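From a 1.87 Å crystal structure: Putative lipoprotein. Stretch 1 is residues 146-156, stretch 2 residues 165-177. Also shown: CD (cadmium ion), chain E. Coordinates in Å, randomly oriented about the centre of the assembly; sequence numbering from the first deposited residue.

Stretch 1 (146-156) AKHTFTLVCYT
Stretch 2 (165-177) ILKLYLRYKVEDE

Strands 148-155 and 165-174 run antiparallel, their axes at 143° and 4.5 Å apart at closest approach. Extended backbones (Phe 150 phi/psi -117/100, Tyr 172 -112/114) place Thr 149 opposite Lys 173, Thr 151 opposite Arg 171 and Val 153 opposite Tyr 169 as hydrogen-bonded pairs. Each closes a two-way ring: Thr 151 N to Arg 171 O is 2.9 Å and Arg 171 N to Thr 151 O 2.7 Å. Beyond the strand ends, Glu 175 N donates to Lys 147 O (2.9 Å), and the m,t,t,m side chain of Lys 147 brings NZ 2.8 Å from Glu 175 O.

The narrower non-hydrogen-bonded pairs, CA-CA 4.7 Å, share one face: His 148 with Val 174, Phe 150 with Tyr 172, Leu 152 with Leu 170. Phe 150 (m, chi2 -85°) lies over Tyr 172 (t, chi2 26°) as an offset stack, centroids 4.4 Å apart and planes at 21°; Leu 170 CD1 sits at the edge of the Phe 150 ring, near its plane, and 3.8 Å from Phe 150 CB. Tyr 172 OH hydrogen-bonds His 148 ND1 at 2.7 Å.

On the opposite face, Arg 171 (m,m,t) packs CG 3.6 Å from Val 153 CG2, while its NE and NH2 converge on Tyr 155 OH (2.9 and 3.0 Å). Tyr 155 (m) turns its edge toward the Tyr 169 face, planes at 60°.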

# COMPACT_ATOMS: atom_id res chain seq x y z
N ALA A 146 4.71 -13.15 -3.79
CA ALA A 146 6.04 -12.51 -3.79
C ALA A 146 6.50 -12.02 -5.16
O ALA A 146 7.43 -11.26 -5.23
CB ALA A 146 7.10 -13.45 -3.25
N LYS A 147 5.93 -12.52 -6.24
CA LYS A 147 6.27 -12.05 -7.57
C LYS A 147 5.75 -10.64 -7.90
O LYS A 147 6.15 -10.07 -8.90
CB LYS A 147 5.72 -13.01 -8.62
CG LYS A 147 6.45 -14.35 -8.67
CD LYS A 147 5.93 -15.25 -9.81
CE LYS A 147 6.82 -16.49 -10.00
NZ LYS A 147 8.13 -16.30 -10.75
N HIS A 148 4.76 -10.15 -7.16
CA HIS A 148 4.13 -8.90 -7.47
C HIS A 148 4.69 -7.78 -6.63
O HIS A 148 4.54 -7.81 -5.41
CB HIS A 148 2.63 -9.02 -7.17
CG HIS A 148 1.96 -10.10 -7.97
ND1 HIS A 148 1.29 -9.84 -9.16
CD2 HIS A 148 1.91 -11.45 -7.80
CE1 HIS A 148 0.85 -10.99 -9.67
NE2 HIS A 148 1.24 -11.98 -8.88
N THR A 149 5.24 -6.78 -7.27
CA THR A 149 5.77 -5.62 -6.54
C THR A 149 5.13 -4.36 -7.06
O THR A 149 5.01 -4.16 -8.30
CB THR A 149 7.32 -5.52 -6.61
OG1 THR A 149 7.72 -5.41 -7.95
CG2 THR A 149 8.03 -6.75 -5.95
N PHE A 150 4.67 -3.55 -6.11
CA PHE A 150 3.95 -2.32 -6.36
C PHE A 150 4.81 -1.20 -5.79
O PHE A 150 4.82 -0.97 -4.55
CB PHE A 150 2.57 -2.36 -5.68
CG PHE A 150 1.73 -3.52 -6.09
CD1 PHE A 150 0.97 -3.43 -7.24
CD2 PHE A 150 1.78 -4.71 -5.36
CE1 PHE A 150 0.20 -4.52 -7.64
CE2 PHE A 150 1.00 -5.79 -5.72
CZ PHE A 150 0.19 -5.70 -6.87
N THR A 151 5.55 -0.53 -6.67
CA THR A 151 6.46 0.52 -6.25
C THR A 151 5.94 1.88 -6.63
O THR A 151 5.57 2.10 -7.82
CB THR A 151 7.80 0.31 -6.94
OG1 THR A 151 8.29 -0.95 -6.57
CG2 THR A 151 8.85 1.40 -6.58
N LEU A 152 5.88 2.81 -5.66
CA LEU A 152 5.54 4.22 -5.98
C LEU A 152 6.79 4.99 -6.31
O LEU A 152 7.77 4.98 -5.52
CB LEU A 152 4.79 4.92 -4.88
CG LEU A 152 3.36 4.51 -4.70
CD1 LEU A 152 2.82 5.29 -3.48
CD2 LEU A 152 2.50 4.76 -6.03
N VAL A 153 6.77 5.68 -7.45
CA VAL A 153 7.92 6.45 -7.91
C VAL A 153 7.55 7.94 -8.05
O VAL A 153 6.55 8.30 -8.70
CB VAL A 153 8.52 5.86 -9.23
CG1 VAL A 153 9.90 6.55 -9.64
CG2 VAL A 153 8.70 4.30 -9.13
N CYS A 154 8.34 8.77 -7.42
CA CYS A 154 8.35 10.22 -7.61
C CYS A 154 9.52 10.59 -8.53
O CYS A 154 10.71 10.32 -8.21
CB CYS A 154 8.54 10.90 -6.28
SG CYS A 154 8.46 12.70 -6.43
N TYR A 155 9.21 11.14 -9.69
CA TYR A 155 10.24 11.61 -10.64
C TYR A 155 10.54 13.06 -10.28
O TYR A 155 9.78 13.97 -10.57
CB TYR A 155 9.83 11.46 -12.12
CG TYR A 155 9.60 10.01 -12.46
CD1 TYR A 155 10.67 9.13 -12.60
CD2 TYR A 155 8.33 9.51 -12.57
CE1 TYR A 155 10.47 7.79 -12.87
CE2 TYR A 155 8.10 8.18 -12.84
CZ TYR A 155 9.15 7.32 -12.99
OH TYR A 155 8.92 5.98 -13.20
N THR A 156 11.68 13.28 -9.64
CA THR A 156 11.90 14.59 -9.05
C THR A 156 12.16 15.73 -10.05
O THR A 156 11.88 16.88 -9.73
CB THR A 156 12.98 14.51 -8.00
OG1 THR A 156 14.17 14.01 -8.61
CG2 THR A 156 12.51 13.59 -6.88
N ILE A 165 1.02 19.96 -5.94
CA ILE A 165 0.52 18.59 -6.17
C ILE A 165 1.70 17.68 -6.22
O ILE A 165 2.62 17.94 -6.96
CB ILE A 165 -0.29 18.49 -7.49
CG1 ILE A 165 -1.52 19.40 -7.42
CG2 ILE A 165 -0.72 17.02 -7.77
CD1 ILE A 165 -2.36 19.37 -8.72
N LEU A 166 1.70 16.63 -5.42
CA LEU A 166 2.79 15.64 -5.48
C LEU A 166 2.29 14.44 -6.28
O LEU A 166 1.40 13.74 -5.85
CB LEU A 166 3.17 15.18 -4.09
CG LEU A 166 4.19 14.06 -3.91
CD1 LEU A 166 5.49 14.44 -4.64
CD2 LEU A 166 4.47 13.83 -2.44
N LYS A 167 2.90 14.17 -7.42
CA LYS A 167 2.43 13.14 -8.34
C LYS A 167 3.33 11.91 -8.20
O LYS A 167 4.59 12.01 -8.32
CB LYS A 167 2.43 13.64 -9.77
CG LYS A 167 2.00 12.56 -10.81
CD LYS A 167 1.54 13.10 -12.20
CE LYS A 167 2.18 14.40 -12.63
NZ LYS A 167 1.58 14.88 -13.89
N LEU A 168 2.72 10.78 -7.93
CA LEU A 168 3.45 9.51 -7.79
C LEU A 168 2.96 8.47 -8.82
O LEU A 168 1.77 8.29 -9.01
CB LEU A 168 3.29 8.96 -6.39
CG LEU A 168 3.69 9.90 -5.24
CD1 LEU A 168 3.37 9.17 -3.89
CD2 LEU A 168 5.16 10.30 -5.37
N TYR A 169 3.89 7.80 -9.50
CA TYR A 169 3.51 6.77 -10.46
C TYR A 169 3.55 5.39 -9.78
O TYR A 169 4.51 5.08 -9.12
CB TYR A 169 4.46 6.77 -11.65
CG TYR A 169 4.18 7.93 -12.55
CD1 TYR A 169 4.62 9.21 -12.24
CD2 TYR A 169 3.41 7.76 -13.72
CE1 TYR A 169 4.32 10.27 -13.06
CE2 TYR A 169 3.10 8.82 -14.54
CZ TYR A 169 3.56 10.07 -14.19
OH TYR A 169 3.29 11.14 -15.02
N LEU A 170 2.47 4.62 -9.88
CA LEU A 170 2.53 3.18 -9.48
C LEU A 170 3.21 2.38 -10.55
O LEU A 170 2.71 2.33 -11.70
CB LEU A 170 1.16 2.60 -9.28
CG LEU A 170 1.08 1.11 -8.92
CD1 LEU A 170 1.82 0.89 -7.60
CD2 LEU A 170 -0.39 0.74 -8.74
N ARG A 171 4.38 1.82 -10.22
CA ARG A 171 5.04 0.93 -11.11
C ARG A 171 4.87 -0.53 -10.61
O ARG A 171 5.35 -0.91 -9.54
CB ARG A 171 6.51 1.32 -11.33
CG ARG A 171 6.73 2.76 -11.77
CD ARG A 171 5.99 3.11 -13.09
NE ARG A 171 6.60 4.26 -13.76
CZ ARG A 171 6.08 4.93 -14.79
NH1 ARG A 171 4.92 4.59 -15.32
NH2 ARG A 171 6.76 5.94 -15.31
N TYR A 172 4.15 -1.33 -11.40
CA TYR A 172 3.74 -2.69 -11.02
C TYR A 172 4.47 -3.66 -11.89
O TYR A 172 4.31 -3.66 -13.12
CB TYR A 172 2.24 -2.83 -11.21
CG TYR A 172 1.63 -4.19 -11.02
CD1 TYR A 172 2.21 -5.17 -10.19
CD2 TYR A 172 0.42 -4.50 -11.65
CE1 TYR A 172 1.64 -6.43 -10.05
CE2 TYR A 172 -0.21 -5.74 -11.47
CZ TYR A 172 0.40 -6.71 -10.66
OH TYR A 172 -0.15 -7.95 -10.47
N LYS A 173 5.34 -4.44 -11.25
CA LYS A 173 6.15 -5.40 -11.91
C LYS A 173 5.82 -6.80 -11.37
O LYS A 173 5.77 -7.01 -10.14
CB LYS A 173 7.64 -5.10 -11.67
CG LYS A 173 8.56 -6.00 -12.45
CD LYS A 173 10.04 -5.65 -12.26
N VAL A 174 5.55 -7.74 -12.28
CA VAL A 174 5.41 -9.18 -11.99
C VAL A 174 6.69 -9.86 -12.43
O VAL A 174 7.08 -9.74 -13.59
CB VAL A 174 4.19 -9.79 -12.69
CG1 VAL A 174 3.97 -11.32 -12.36
CG2 VAL A 174 2.93 -9.01 -12.34
N GLU A 175 7.33 -10.62 -11.53
CA GLU A 175 8.58 -11.33 -11.85
C GLU A 175 8.22 -12.66 -12.49
O GLU A 175 8.26 -13.72 -11.86
CB GLU A 175 9.47 -11.51 -10.60
CG GLU A 175 10.96 -11.90 -10.99
CD GLU A 175 11.79 -12.36 -9.79
OE1 GLU A 175 11.22 -12.52 -8.70
OE2 GLU A 175 12.99 -12.64 -9.95
N ASP A 176 7.88 -12.59 -13.76
CA ASP A 176 7.58 -13.79 -14.56
C ASP A 176 7.67 -13.44 -16.04
O ASP A 176 7.86 -12.29 -16.41
CB ASP A 176 6.18 -14.33 -14.23
CG ASP A 176 6.03 -15.84 -14.50
OD1 ASP A 176 6.87 -16.43 -15.20
OD2 ASP A 176 5.04 -16.42 -14.03
N GLU A 177 7.55 -14.45 -16.88
CA GLU A 177 7.62 -14.29 -18.33
C GLU A 177 6.38 -13.60 -18.89
O GLU A 177 5.28 -13.78 -18.37
CB GLU A 177 7.83 -15.65 -19.00
CG GLU A 177 9.17 -16.29 -18.66
CD GLU A 177 10.32 -15.54 -19.29
OE1 GLU A 177 10.45 -15.58 -20.54
OE2 GLU A 177 11.11 -14.92 -18.54
CD CD E . 3.60 18.02 -9.04
O HOH W 1 7.54 -2.72 -8.64
O HOH W 2 6.32 11.87 -10.38
O HOH W 3 5.05 15.77 -8.51
O HOH W 4 1.49 17.62 -10.62
O HOH W 5 5.52 18.25 -7.61